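Secreted effector protein sseI (Salmonella enterica subsp. enterica serovar Typhimurium, PDB 4G29) is a virulence factor whose catalytic domain has a papain-like fold of the cysteine protease superfamily and probably acts through a nucleophilic cysteine. Local coordinates at residues 20-23 / 24-28; 41-44 / 45-48; 67-71 / 72-76; 99-102 / 103-106; 158-161 / 162-165. One frame throughout, in Å; residues are numbered along the deposited sequence.

In the fold
All five contacts are local, each joining consecutive residues, so they run in series along the chain and none nests within or crosses another. Interaction 1 shapes the end of helix 18-26, and interaction 2 the first turns of helix 42-55; their nearest atoms are about 5 Å apart. Interaction 3 rounds the bend between the antiparallel strands 61-69 and 78-87. Interaction 4 folds the connection from strand 90-95 to strand 113-116 and touches both interaction 2 and interaction 3, bringing helix start, strand and loop together. Interaction 5 turns the chain into the edge strand 164-165, reaching the same sheet as interaction 3, with centres about 14 Å apart.

Interaction 1. Residues 20-23 / 24-28; sequences AYLE and ELKQN
A20, Y21, L22 and E23 each offer a carbonyl to the residue four places on, and these main-chain bonds form the backbone of the contact. E24 N donates to A20 O at 2.9 Å, and L25 N to Y21 O at the same distance and nearly straight, 168° at the hydrogen. K26 N reaches L22 O at 3.0 Å, whereas the last of the series, from Q27 N to E23 O, is weak.

Carbon packing involves L22, L25 and K26. The L22 side chain meets the aliphatic part of K26, CG to CD at 3.9 Å, while L25 folds back over the preceding turn and sets its CG against the Y21 carbonyl oxygen, 3.4 Å from Y21 O. This is the i to i+4 pattern of the alpha helix, here the closing turns of helix 18-26. L22 and K26 also touch I35 of helix 29-36, and L25 touches I31 of that helix and F52 of helix 42-55. N28 marks the junction between the first two: its OD1 N-caps helix 29-36 by accepting from I31 N.

The polar ends find separate partners. With CG anti to the backbone N (chi1 -161°), the extended E24 chain runs beside Y21, and its OE1 approaches the ring edge at CD1, 4.1 Å away, carboxylate and ring turned 43° apart; its other oxygen, OE2, forms a salt bridge with K56. E23 bends toward K26, where OE2 and NZ stand 4.1 Å apart, too far for a salt bridge, though a weak attraction is likely.

Interaction 2. Residues 41-44 / 45-48; sequences QCES and LMTP
The backbone of Q41-S44 winds into that of L45-P48 as a poorly bonded opening turn: L45 N gives a weak bond to Q41 O and another, of 3.2 Å, to C42 O, and M46 N donates to E43 O at 3.2 Å. Both of the last two bonds are i to i+3, as in a 3-10 turn, rather than the i to i+4 of an alpha helix. T47 N lacks a bond to the preceding turn and is served by a water, which accepts from it at 2.9 Å and donates to E43 O at 2.8 Å. Proline has no N-H to offer, and P48 instead sets its ring carbon CD 3.2 Å from S44 O; the helix is kinked at these two residues.

This is the beginning of helix 42-55, which in the papain-like fold carries the nucleophilic cysteine near its N terminus. C42 occupies that position, its side chain touching H80 of strand 78-87, consistent with a catalytic Cys-His pair as in papain-like enzymes.

S44 turns OG back along the chain, where it donates to Q41 O at 3.1 Å; the hydroxyl is also hydrogen-bonded to NZ of K34 of helix 29-36, its stronger partner. L45 lays CD1 against Q41 CB, 3.9 Å away. M46, a selenomethionine, instead bends at its last torsion (chi3 -81°), which swings the terminal methyl CE back to within 3.6 Å of E43 CG. The two side chains cross at a slant, and both also rest on F81 of strand 78-87.

Interaction 3. Residues 67-71 / 72-76; sequences FIWDK and PTEEI
A type I beta turn from K71 to E74 begins the return of the chain after strand 61-69, and the side chain of E74 ties it to the end of that strand. The turn is closed by E74 N, which donates to K71 O at 3.3 Å. E74 then reaches back across the bend: chi1 of -170° swings CG to the side opposite the main-chain N and the chain stays extended, carrying OE1 to the N-H of D70. That bond, 2.9 Å long and 163° at the hydrogen, meets OE1 on the syn side, somewhat out of the carboxylate plane, so the E74 carboxylate satisfies a main-chain N-H just past the end of the strand.

The same glutamate lies across W69. Its CB packs near the indole, 3.9 Å from CE3, and its carbonyl oxygen comes to the ring edge in plane, E74 O lying 3.4 Å from CZ3. Carboxylate and ring stand steeply to one another, 77° apart. NE1 of W69 is turned to a different partner, the hydroxyl of Y134 on strand 132-138.

Two carboxylates share the mouth of the bend, D70 OD2 and E74 OE2 being 3.8 Å apart. Their mutual repulsion is probably eased by K131, which makes a salt bridge with D70 OD1. Toward the outside, the long arm of K71 passes over T73, with CE 3.5 Å from OG1. P72 leans instead on W171 and F175 of helix 170-176.

Strands 61-69 and 78-87 are antiparallel neighbours in the sheet, and the arrangement is that of a beta hairpin whose long connection starts with a type I turn.

Interaction 4. Residues 99-102 / 103-106; sequences HQFE and NRGM
F101 and M106 form the tight side of this turn. The selenomethionine lies alongside the phenylalanine, both pointing the same way, and its methyl CE comes to 3.6 Å from F101 CG. The selenium stands farther off, 5.1 Å from the ring centroid and 34° off the normal, an oblique Met-aromatic contact. One face of the ring is taken by Q100, whose CG sits 3.8 Å above the ring plane and over its centre. The backbone is held by two bonds: F101 O accepts from R104 N at 2.8 Å, closing a type I turn from F101 to R104, and from M106 N at 3.3 Å. These two donors come from opposite faces of the carbonyl plane, so the oxygen is held between the turn and the chain leaving it. G105, with positive phi (83°), lets the backbone curl round to place M106 there, and M106 O receives a CA-H...O contact from E102 CA at 3.5 Å.

The outer side is looser. N103 and R104 are exposed at the surface, and the extended E102 side chain takes little part. R104 adds mainly its aliphatic part: CD passes 3.5 Å from Q100 O and lies obliquely to the F101 ring, 4.2 Å from CD1, its guanidinium inclined to the ring.

Beneath the turn, F101 and M106 rest on I68 of strand 61-69, and F101 meets H80 of strand 78-87 edge-to-face. Q100 NE2 bonds to H80 ND1 and packs against C42 at the start of helix 42-55, so this excursion between strands 90-95 and 113-116 borders the likely Cys-His site.

Interaction 5. Residues 158-161 / 162-165; sequences ESMA and GKVF
M160 and F165 cross at about a right angle over a type II beta turn, M160 to K163, that leads the chain into edge strand 164-165. The selenomethionine is bent twice, at chi2 (-53°) and chi3, which brings its selenium obliquely to the far end of the ring, SE 3.8 Å from F165 CZ. With the ring centroid 4.9 Å from SE, this is a Met-aromatic contact at the protein surface. M160 also leans on Y134 of strand 132-138, the partner of the edge strand.

K163 takes a different course. Its CB points toward the first half of the turn, and the chain, kinked at chi2, runs back over it until CE lies 3.3 Å from S159 O. Its CG lies 4.1 Å from M160 SE.

G162 takes the third position of the type II turn with positive phi (82°), a conformation glycine adopts readily. Just upstream, S159 OG accepts from A161 N in an ST turn. K163 N closes the main turn on M160 O at 3.0 Å, and a water donates both to that oxygen, at 2.6 Å from M160 O, and to K163 O at 2.9 Å.

Interaction 1. Residues 20-23 / 24-28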
loop_
_atom_site.group_PDB
_atom_site.type_symbol
_atom_site.label_atom_id
_atom_site.label_comp_id
_atom_site.label_asym_id
_atom_site.label_seq_id
_atom_site.Cartn_x
_atom_site.Cartn_y
_atom_site.Cartn_z
ATOM N N ALA A 20 -18.829 -2.893 -4.124
ATOM C CA ALA A 20 -19.084 -3.753 -5.284
ATOM C C ALA A 20 -17.800 -4.297 -5.898
ATOM O O ALA A 20 -17.739 -5.471 -6.286
ATOM C CB ALA A 20 -19.861 -3.041 -6.343
ATOM N N TYR A 21 -16.797 -3.432 -6.026
ATOM C CA TYR A 21 -15.506 -3.846 -6.534
ATOM C C TYR A 21 -14.858 -4.923 -5.671
ATOM O O TYR A 21 -14.309 -5.888 -6.199
ATOM C CB TYR A 21 -14.564 -2.634 -6.636
ATOM C CG TYR A 21 -14.949 -1.617 -7.695
ATOM C CD1 TYR A 21 -15.636 -1.976 -8.881
ATOM C CD2 TYR A 21 -14.589 -0.304 -7.556
ATOM C CE1 TYR A 21 -15.956 -1.021 -9.874
ATOM C CE2 TYR A 21 -14.893 0.640 -8.543
ATOM C CZ TYR A 21 -15.590 0.269 -9.682
ATOM O OH TYR A 21 -15.884 1.210 -10.629
ATOM N N LEU A 22 -14.928 -4.774 -4.345
ATOM C CA LEU A 22 -14.386 -5.817 -3.462
ATOM C C LEU A 22 -15.109 -7.155 -3.654
ATOM O O LEU A 22 -14.492 -8.205 -3.758
ATOM C CB LEU A 22 -14.383 -5.393 -2.009
ATOM C CG LEU A 22 -13.749 -6.368 -0.998
ATOM C CD1 LEU A 22 -12.237 -6.599 -1.349
ATOM C CD2 LEU A 22 -13.933 -5.880 0.426
ATOM N N GLU A 23 -16.429 -7.124 -3.747
ATOM C CA GLU A 23 -17.165 -8.348 -4.013
ATOM C C GLU A 23 -16.780 -9.010 -5.325
ATOM O O GLU A 23 -16.674 -10.253 -5.425
ATOM C CB GLU A 23 -18.666 -8.032 -4.023
ATOM C CG GLU A 23 -19.207 -7.781 -2.636
ATOM C CD GLU A 23 -18.863 -8.912 -1.662
ATOM O OE1 GLU A 23 -19.042 -10.110 -2.034
ATOM O OE2 GLU A 23 -18.405 -8.589 -0.528
ATOM N N GLU A 24 -16.609 -8.185 -6.354
ATOM C CA GLU A 24 -16.249 -8.686 -7.666
ATOM C C GLU A 24 -14.847 -9.323 -7.647
ATOM O O GLU A 24 -14.633 -10.405 -8.186
ATOM C CB GLU A 24 -16.338 -7.516 -8.632
ATOM C CG GLU A 24 -16.437 -7.864 -10.031
ATOM C CD GLU A 24 -16.676 -6.639 -10.896
ATOM O OE1 GLU A 24 -17.039 -5.526 -10.369
ATOM O OE2 GLU A 24 -16.477 -6.833 -12.119
ATOM N N LEU A 25 -13.907 -8.667 -6.978
ATOM C CA LEU A 25 -12.580 -9.253 -6.794
ATOM C C LEU A 25 -12.671 -10.610 -6.086
ATOM O O LEU A 25 -11.988 -11.610 -6.453
ATOM C CB LEU A 25 -11.678 -8.287 -6.030
ATOM C CG LEU A 25 -11.213 -7.136 -6.886
ATOM C CD1 LEU A 25 -10.782 -6.030 -5.920
ATOM C CD2 LEU A 25 -10.082 -7.576 -7.842
ATOM N N LYS A 26 -13.530 -10.682 -5.081
ATOM C CA LYS A 26 -13.670 -11.890 -4.315
ATOM C C LYS A 26 -14.437 -13.033 -5.019
ATOM O O LYS A 26 -14.369 -14.190 -4.579
ATOM C CB LYS A 26 -14.276 -11.598 -2.961
ATOM C CG LYS A 26 -13.318 -10.878 -2.052
ATOM C CD LYS A 26 -14.033 -10.212 -0.903
ATOM C CE LYS A 26 -14.564 -11.160 0.093
ATOM N NZ LYS A 26 -15.135 -10.420 1.196
ATOM N N GLN A 27 -15.094 -12.724 -6.123
ATOM C CA GLN A 27 -15.632 -13.755 -7.024
ATOM C C GLN A 27 -14.541 -14.547 -7.755
ATOM O O GLN A 27 -14.804 -15.586 -8.417
ATOM C CB GLN A 27 -16.590 -13.118 -8.054
ATOM C CG GLN A 27 -17.879 -12.579 -7.437
ATOM C CD GLN A 27 -18.694 -11.645 -8.366
ATOM O OE1 GLN A 27 -18.354 -11.417 -9.544
ATOM N NE2 GLN A 27 -19.779 -11.096 -7.820
ATOM N N ASN A 28 -13.341 -14.019 -7.746
ATOM C CA ASN A 28 -12.212 -14.753 -8.299
ATOM C C ASN A 28 -11.627 -15.606 -7.177
ATOM O O ASN A 28 -11.139 -15.069 -6.185
ATOM C CB ASN A 28 -11.156 -13.784 -8.793
ATOM C CG ASN A 28 -9.953 -14.496 -9.385
ATOM O OD1 ASN A 28 -9.082 -14.948 -8.660
ATOM N ND2 ASN A 28 -9.906 -14.615 -10.688
#

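Interaction 2. Residues 41-44 / 45-48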
loop_
_atom_site.group_PDB
_atom_site.type_symbol
_atom_site.label_atom_id
_atom_site.label_comp_id
_atom_site.label_asym_id
_atom_site.label_seq_id
_atom_site.Cartn_x
_atom_site.Cartn_y
_atom_site.Cartn_z
ATOM N N GLN A 41 1.332 -11.727 0.087
ATOM C CA GLN A 41 0.628 -11.598 -1.206
ATOM C C GLN A 41 0.650 -10.285 -1.964
ATOM O O GLN A 41 0.189 -10.391 -3.126
ATOM C CB GLN A 41 -0.852 -11.970 -1.046
ATOM C CG GLN A 41 -1.082 -13.350 -0.523
ATOM C CD GLN A 41 -0.487 -14.429 -1.380
ATOM O OE1 GLN A 41 -0.087 -14.219 -2.520
ATOM N NE2 GLN A 41 -0.456 -15.622 -0.849
ATOM N N CYS A 42 1.008 -9.108 -1.352
ATOM C CA CYS A 42 0.839 -7.781 -1.912
ATOM C C CYS A 42 1.571 -7.841 -3.237
ATOM O O CYS A 42 1.051 -7.316 -4.163
ATOM C CB CYS A 42 1.304 -6.503 -1.064
ATOM S SG CYS A 42 2.704 -6.710 -0.297
ATOM N N GLU A 43 2.774 -8.432 -3.329
ATOM C CA GLU A 43 3.498 -8.197 -4.573
ATOM C C GLU A 43 2.757 -8.875 -5.747
ATOM O O GLU A 43 2.575 -8.274 -6.858
ATOM C CB GLU A 43 4.965 -8.647 -4.433
ATOM C CG GLU A 43 5.791 -8.133 -5.456
ATOM C CD GLU A 43 7.260 -8.416 -5.197
ATOM O OE1 GLU A 43 7.783 -9.018 -6.110
ATOM O OE2 GLU A 43 7.865 -8.040 -4.168
ATOM N N SER A 44 2.291 -10.112 -5.512
ATOM C CA SER A 44 1.619 -10.901 -6.571
ATOM C C SER A 44 0.237 -10.323 -6.952
ATOM O O SER A 44 -0.315 -10.697 -7.971
ATOM C CB SER A 44 1.471 -12.400 -6.184
ATOM O OG SER A 44 0.434 -12.613 -5.226
ATOM N N LEU A 45 -0.351 -9.505 -6.064
ATOM C CA LEU A 45 -1.649 -8.904 -6.309
ATOM C C LEU A 45 -1.537 -7.649 -7.175
ATOM O O LEU A 45 -2.582 -7.185 -7.676
ATOM C CB LEU A 45 -2.385 -8.601 -5.009
ATOM C CG LEU A 45 -2.970 -9.787 -4.280
ATOM C CD1 LEU A 45 -3.260 -9.468 -2.791
ATOM C CD2 LEU A 45 -4.217 -10.355 -4.956
HETATM N N MSE A 46 -0.346 -7.088 -7.390
HETATM C CA MSE A 46 -0.256 -5.832 -8.146
HETATM C C MSE A 46 -0.852 -5.955 -9.551
HETATM O O MSE A 46 -1.706 -5.153 -9.958
HETATM C CB MSE A 46 1.183 -5.292 -8.226
HETATM C CG MSE A 46 1.630 -4.658 -6.890
HETATM SE SE MSE A 46 3.317 -3.634 -7.146
HETATM C CE MSE A 46 4.468 -5.229 -7.034
ATOM N N THR A 47 -0.380 -6.950 -10.306
ATOM C CA THR A 47 -0.788 -7.096 -11.695
ATOM C C THR A 47 -2.291 -7.367 -11.783
ATOM O O THR A 47 -3.021 -6.674 -12.536
ATOM C CB THR A 47 0.086 -8.104 -12.410
ATOM O OG1 THR A 47 1.398 -7.536 -12.533
ATOM C CG2 THR A 47 -0.497 -8.489 -13.774
ATOM N N PRO A 48 -2.807 -8.350 -10.997
ATOM C CA PRO A 48 -4.219 -8.602 -11.123
ATOM C C PRO A 48 -5.123 -7.433 -10.744
ATOM O O PRO A 48 -6.106 -7.134 -11.436
ATOM C CB PRO A 48 -4.470 -9.774 -10.179
ATOM C CG PRO A 48 -3.139 -10.286 -9.778
ATOM C CD PRO A 48 -2.081 -9.422 -10.282
HETATM O O HOH W 1 1.933 -8.599 -9.526
#

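Interaction 3. Residues 67-71 / 72-76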
loop_
_atom_site.group_PDB
_atom_site.type_symbol
_atom_site.label_atom_id
_atom_site.label_comp_id
_atom_site.label_asym_id
_atom_site.label_seq_id
_atom_site.Cartn_x
_atom_site.Cartn_y
_atom_site.Cartn_z
ATOM N N PHE A 67 7.655 1.363 2.352
ATOM C CA PHE A 67 8.383 0.807 3.483
ATOM C C PHE A 67 7.766 1.267 4.811
ATOM O O PHE A 67 7.288 2.415 4.933
ATOM C CB PHE A 67 9.848 1.200 3.508
ATOM C CG PHE A 67 10.745 0.439 2.533
ATOM C CD1 PHE A 67 10.585 -0.961 2.274
ATOM C CD2 PHE A 67 11.845 1.081 1.949
ATOM C CE1 PHE A 67 11.442 -1.635 1.414
ATOM C CE2 PHE A 67 12.690 0.386 1.031
ATOM C CZ PHE A 67 12.486 -0.982 0.825
ATOM N N ILE A 68 7.847 0.360 5.795
ATOM C CA ILE A 68 7.433 0.613 7.170
ATOM C C ILE A 68 8.624 0.286 8.053
ATOM O O ILE A 68 9.123 -0.863 8.046
ATOM C CB ILE A 68 6.219 -0.262 7.568
ATOM C CG1 ILE A 68 5.016 0.052 6.674
ATOM C CG2 ILE A 68 5.892 -0.017 9.060
ATOM C CD1 ILE A 68 3.996 -1.108 6.540
ATOM N N TRP A 69 9.148 1.307 8.732
ATOM C CA TRP A 69 10.345 1.168 9.534
ATOM C C TRP A 69 9.918 1.342 10.963
ATOM O O TRP A 69 9.246 2.310 11.294
ATOM C CB TRP A 69 11.354 2.280 9.250
ATOM C CG TRP A 69 12.082 2.211 7.941
ATOM C CD1 TRP A 69 11.714 2.798 6.782
ATOM C CD2 TRP A 69 13.359 1.618 7.707
ATOM N NE1 TRP A 69 12.652 2.577 5.803
ATOM C CE2 TRP A 69 13.669 1.831 6.332
ATOM C CE3 TRP A 69 14.226 0.848 8.491
ATOM C CZ2 TRP A 69 14.857 1.374 5.751
ATOM C CZ3 TRP A 69 15.409 0.390 7.901
ATOM C CH2 TRP A 69 15.699 0.636 6.557
ATOM N N ASP A 70 10.338 0.405 11.814
ATOM C CA ASP A 70 10.069 0.447 13.258
ATOM C C ASP A 70 11.144 1.193 14.022
ATOM O O ASP A 70 10.867 1.858 15.032
ATOM C CB ASP A 70 10.030 -0.971 13.804
ATOM C CG ASP A 70 8.826 -1.749 13.338
ATOM O OD1 ASP A 70 7.746 -1.153 13.200
ATOM O OD2 ASP A 70 8.960 -2.983 13.142
ATOM N N LYS A 71 12.387 1.075 13.572
ATOM C CA LYS A 71 13.534 1.701 14.259
ATOM C C LYS A 71 14.706 1.926 13.282
ATOM O O LYS A 71 14.779 1.237 12.274
ATOM C CB LYS A 71 13.984 0.809 15.428
ATOM C CG LYS A 71 14.330 -0.614 15.065
ATOM C CD LYS A 71 14.785 -1.437 16.266
ATOM C CE LYS A 71 15.452 -2.744 15.804
ATOM N NZ LYS A 71 15.813 -3.686 16.915
ATOM N N PRO A 72 15.644 2.853 13.591
ATOM C CA PRO A 72 16.717 3.184 12.643
ATOM C C PRO A 72 17.683 2.047 12.342
ATOM O O PRO A 72 18.348 2.068 11.309
ATOM C CB PRO A 72 17.528 4.291 13.375
ATOM C CG PRO A 72 16.799 4.621 14.563
ATOM C CD PRO A 72 15.736 3.642 14.832
ATOM N N THR A 73 17.786 1.088 13.266
ATOM C CA THR A 73 18.755 -0.000 13.155
ATOM C C THR A 73 18.173 -1.275 12.535
ATOM O O THR A 73 18.850 -2.293 12.464
ATOM C CB THR A 73 19.383 -0.366 14.549
ATOM O OG1 THR A 73 18.358 -0.832 15.450
ATOM C CG2 THR A 73 20.088 0.822 15.116
ATOM N N GLU A 74 16.908 -1.220 12.123
ATOM C CA GLU A 74 16.268 -2.375 11.523
ATOM C C GLU A 74 17.040 -2.760 10.296
ATOM O O GLU A 74 17.363 -1.912 9.498
ATOM C CB GLU A 74 14.863 -1.979 11.111
ATOM C CG GLU A 74 14.013 -3.100 10.694
ATOM C CD GLU A 74 12.559 -2.685 10.628
ATOM O OE1 GLU A 74 12.276 -1.455 10.642
ATOM O OE2 GLU A 74 11.715 -3.597 10.558
ATOM N N GLU A 75 17.339 -4.041 10.146
ATOM C CA GLU A 75 18.177 -4.476 9.037
ATOM C C GLU A 75 17.463 -4.534 7.701
ATOM O O GLU A 75 18.071 -4.242 6.676
ATOM C CB GLU A 75 18.791 -5.840 9.372
ATOM C CG GLU A 75 19.839 -5.775 10.501
ATOM C CD GLU A 75 20.649 -7.049 10.588
ATOM O OE1 GLU A 75 21.418 -7.351 9.636
ATOM O OE2 GLU A 75 20.481 -7.773 11.590
ATOM N N ILE A 76 16.192 -4.950 7.712
ATOM C CA ILE A 76 15.367 -5.032 6.522
ATOM C C ILE A 76 14.005 -4.430 6.871
ATOM O O ILE A 76 13.263 -4.995 7.696
ATOM C CB ILE A 76 15.176 -6.496 5.981
ATOM C CG1 ILE A 76 16.531 -7.163 5.746
ATOM C CG2 ILE A 76 14.295 -6.456 4.681
ATOM C CD1 ILE A 76 16.493 -8.662 5.203
HETATM O O HOH W 2 9.415 -2.850 9.978
#

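Interaction 4. Residues 99-102 / 103-106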
loop_
_atom_site.group_PDB
_atom_site.type_symbol
_atom_site.label_atom_id
_atom_site.label_comp_id
_atom_site.label_asym_id
_atom_site.label_seq_id
_atom_site.Cartn_x
_atom_site.Cartn_y
_atom_site.Cartn_z
ATOM N N HIS A 99 -4.502 -5.608 5.380
ATOM C CA HIS A 99 -4.754 -6.334 6.608
ATOM C C HIS A 99 -3.749 -7.413 6.923
ATOM O O HIS A 99 -3.844 -8.021 8.032
ATOM C CB HIS A 99 -6.156 -6.910 6.705
ATOM C CG HIS A 99 -6.539 -7.693 5.505
ATOM N ND1 HIS A 99 -6.926 -9.015 5.560
ATOM C CD2 HIS A 99 -6.488 -7.364 4.206
ATOM C CE1 HIS A 99 -7.203 -9.422 4.326
ATOM N NE2 HIS A 99 -6.919 -8.442 3.489
ATOM N N GLN A 100 -2.770 -7.626 6.043
ATOM C CA GLN A 100 -1.615 -8.446 6.434
ATOM C C GLN A 100 -0.908 -7.914 7.701
ATOM O O GLN A 100 -0.219 -8.661 8.361
ATOM C CB GLN A 100 -0.629 -8.673 5.306
ATOM C CG GLN A 100 0.237 -7.505 4.948
ATOM C CD GLN A 100 1.508 -7.863 4.202
ATOM O OE1 GLN A 100 2.103 -8.922 4.432
ATOM N NE2 GLN A 100 2.007 -6.919 3.387
ATOM N N PHE A 101 -1.127 -6.644 8.037
ATOM C CA PHE A 101 -0.507 -5.979 9.191
ATOM C C PHE A 101 -1.354 -5.962 10.466
ATOM O O PHE A 101 -0.876 -5.525 11.542
ATOM C CB PHE A 101 -0.098 -4.547 8.816
ATOM C CG PHE A 101 0.864 -4.493 7.680
ATOM C CD1 PHE A 101 2.060 -5.161 7.771
ATOM C CD2 PHE A 101 0.552 -3.808 6.521
ATOM C CE1 PHE A 101 2.961 -5.177 6.741
ATOM C CE2 PHE A 101 1.433 -3.780 5.470
ATOM C CZ PHE A 101 2.633 -4.462 5.562
ATOM N N GLU A 102 -2.588 -6.448 10.368
ATOM C CA GLU A 102 -3.530 -6.442 11.512
ATOM C C GLU A 102 -2.930 -6.985 12.795
ATOM O O GLU A 102 -3.150 -6.419 13.900
ATOM C CB GLU A 102 -4.780 -7.253 11.180
ATOM C CG GLU A 102 -5.939 -6.985 12.134
ATOM C CD GLU A 102 -7.123 -7.916 11.895
ATOM O OE1 GLU A 102 -6.951 -8.927 11.162
ATOM O OE2 GLU A 102 -8.221 -7.637 12.460
ATOM N N ASN A 103 -2.190 -8.069 12.650
ATOM C CA ASN A 103 -1.554 -8.758 13.755
ATOM C C ASN A 103 -0.086 -8.373 13.981
ATOM O O ASN A 103 0.609 -9.077 14.721
ATOM C CB ASN A 103 -1.700 -10.275 13.542
ATOM C CG ASN A 103 -3.159 -10.737 13.637
ATOM O OD1 ASN A 103 -3.865 -10.381 14.578
ATOM N ND2 ASN A 103 -3.627 -11.501 12.645
ATOM N N ARG A 104 0.363 -7.256 13.380
ATOM C CA ARG A 104 1.761 -6.762 13.487
ATOM C C ARG A 104 1.885 -5.329 13.974
ATOM O O ARG A 104 2.737 -4.576 13.509
ATOM C CB ARG A 104 2.436 -6.872 12.134
ATOM C CG ARG A 104 2.489 -8.285 11.692
ATOM C CD ARG A 104 2.776 -8.419 10.243
ATOM N NE ARG A 104 2.825 -9.847 9.926
ATOM C CZ ARG A 104 3.684 -10.406 9.078
ATOM N NH1 ARG A 104 4.585 -9.658 8.434
ATOM N NH2 ARG A 104 3.638 -11.717 8.868
ATOM N N GLY A 105 1.014 -4.950 14.898
ATOM C CA GLY A 105 1.018 -3.611 15.461
ATOM C C GLY A 105 0.300 -2.587 14.621
ATOM O O GLY A 105 0.470 -1.394 14.833
HETATM N N MSE A 106 -0.505 -3.032 13.657
HETATM C CA MSE A 106 -1.365 -2.131 12.920
HETATM C C MSE A 106 -2.762 -2.735 12.841
HETATM O O MSE A 106 -3.294 -2.999 11.767
HETATM C CB MSE A 106 -0.764 -1.821 11.538
HETATM C CG MSE A 106 0.567 -1.135 11.696
HETATM SE SE MSE A 106 1.357 -0.691 9.966
HETATM C CE MSE A 106 2.561 -2.226 9.908
#

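Interaction 5. Residues 158-161 / 162-165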
loop_
_atom_site.group_PDB
_atom_site.type_symbol
_atom_site.label_atom_id
_atom_site.label_comp_id
_atom_site.label_asym_id
_atom_site.label_seq_id
_atom_site.Cartn_x
_atom_site.Cartn_y
_atom_site.Cartn_z
ATOM N N GLU A 158 19.849 5.808 3.085
ATOM C CA GLU A 158 18.860 5.785 2.016
ATOM C C GLU A 158 18.561 7.168 1.502
ATOM O O GLU A 158 18.383 8.078 2.293
ATOM C CB GLU A 158 17.533 5.197 2.525
ATOM C CG GLU A 158 17.550 3.727 2.615
ATOM C CD GLU A 158 17.714 3.076 1.258
ATOM O OE1 GLU A 158 16.746 3.107 0.431
ATOM O OE2 GLU A 158 18.818 2.528 1.043
ATOM N N SER A 159 18.431 7.317 0.190
ATOM C CA SER A 159 18.062 8.609 -0.339
ATOM C C SER A 159 16.578 8.804 -0.071
ATOM O O SER A 159 15.808 7.923 -0.357
ATOM C CB SER A 159 18.286 8.717 -1.828
ATOM O OG SER A 159 18.141 10.111 -2.181
HETATM N N MSE A 160 16.199 9.961 0.460
HETATM C CA MSE A 160 14.778 10.264 0.643
HETATM C C MSE A 160 14.211 10.958 -0.608
HETATM O O MSE A 160 13.022 11.288 -0.696
HETATM C CB MSE A 160 14.542 11.076 1.906
HETATM C CG MSE A 160 14.637 10.278 3.260
HETATM SE SE MSE A 160 13.575 8.710 3.457
HETATM C CE MSE A 160 14.874 7.342 2.908
ATOM N N ALA A 161 15.069 11.142 -1.600
ATOM C CA ALA A 161 14.637 11.685 -2.903
ATOM C C ALA A 161 13.580 10.815 -3.556
ATOM O O ALA A 161 13.783 9.615 -3.762
ATOM C CB ALA A 161 15.854 11.857 -3.831
ATOM N N GLY A 162 12.409 11.383 -3.845
ATOM C CA GLY A 162 11.326 10.627 -4.465
ATOM C C GLY A 162 10.509 9.809 -3.481
ATOM O O GLY A 162 9.595 9.070 -3.869
ATOM N N LYS A 163 10.809 9.958 -2.195
ATOM C CA LYS A 163 10.019 9.329 -1.143
ATOM C C LYS A 163 8.933 10.283 -0.663
ATOM O O LYS A 163 9.167 11.525 -0.452
ATOM C CB LYS A 163 10.880 8.956 0.062
ATOM C CG LYS A 163 11.681 7.680 0.003
ATOM C CD LYS A 163 12.166 7.253 -1.317
ATOM C CE LYS A 163 13.201 6.085 -1.239
ATOM N NZ LYS A 163 13.797 5.971 -2.593
ATOM N N VAL A 164 7.749 9.735 -0.507
ATOM C CA VAL A 164 6.607 10.464 0.007
ATOM C C VAL A 164 6.275 9.949 1.394
ATOM O O VAL A 164 5.964 8.776 1.562
ATOM C CB VAL A 164 5.371 10.373 -0.913
ATOM C CG1 VAL A 164 4.205 11.201 -0.370
ATOM C CG2 VAL A 164 5.737 10.765 -2.372
ATOM N N PHE A 165 6.343 10.806 2.409
ATOM C CA PHE A 165 6.050 10.397 3.796
ATOM C C PHE A 165 4.567 10.337 4.046
ATOM O O PHE A 165 3.817 11.259 3.698
ATOM C CB PHE A 165 6.732 11.314 4.799
ATOM C CG PHE A 165 8.213 11.292 4.693
ATOM C CD1 PHE A 165 8.943 10.253 5.287
ATOM C CD2 PHE A 165 8.907 12.309 4.055
ATOM C CE1 PHE A 165 10.297 10.211 5.156
ATOM C CE2 PHE A 165 10.290 12.277 3.976
ATOM C CZ PHE A 165 10.961 11.219 4.500
HETATM O O HOH W 3 11.442 13.170 0.276
#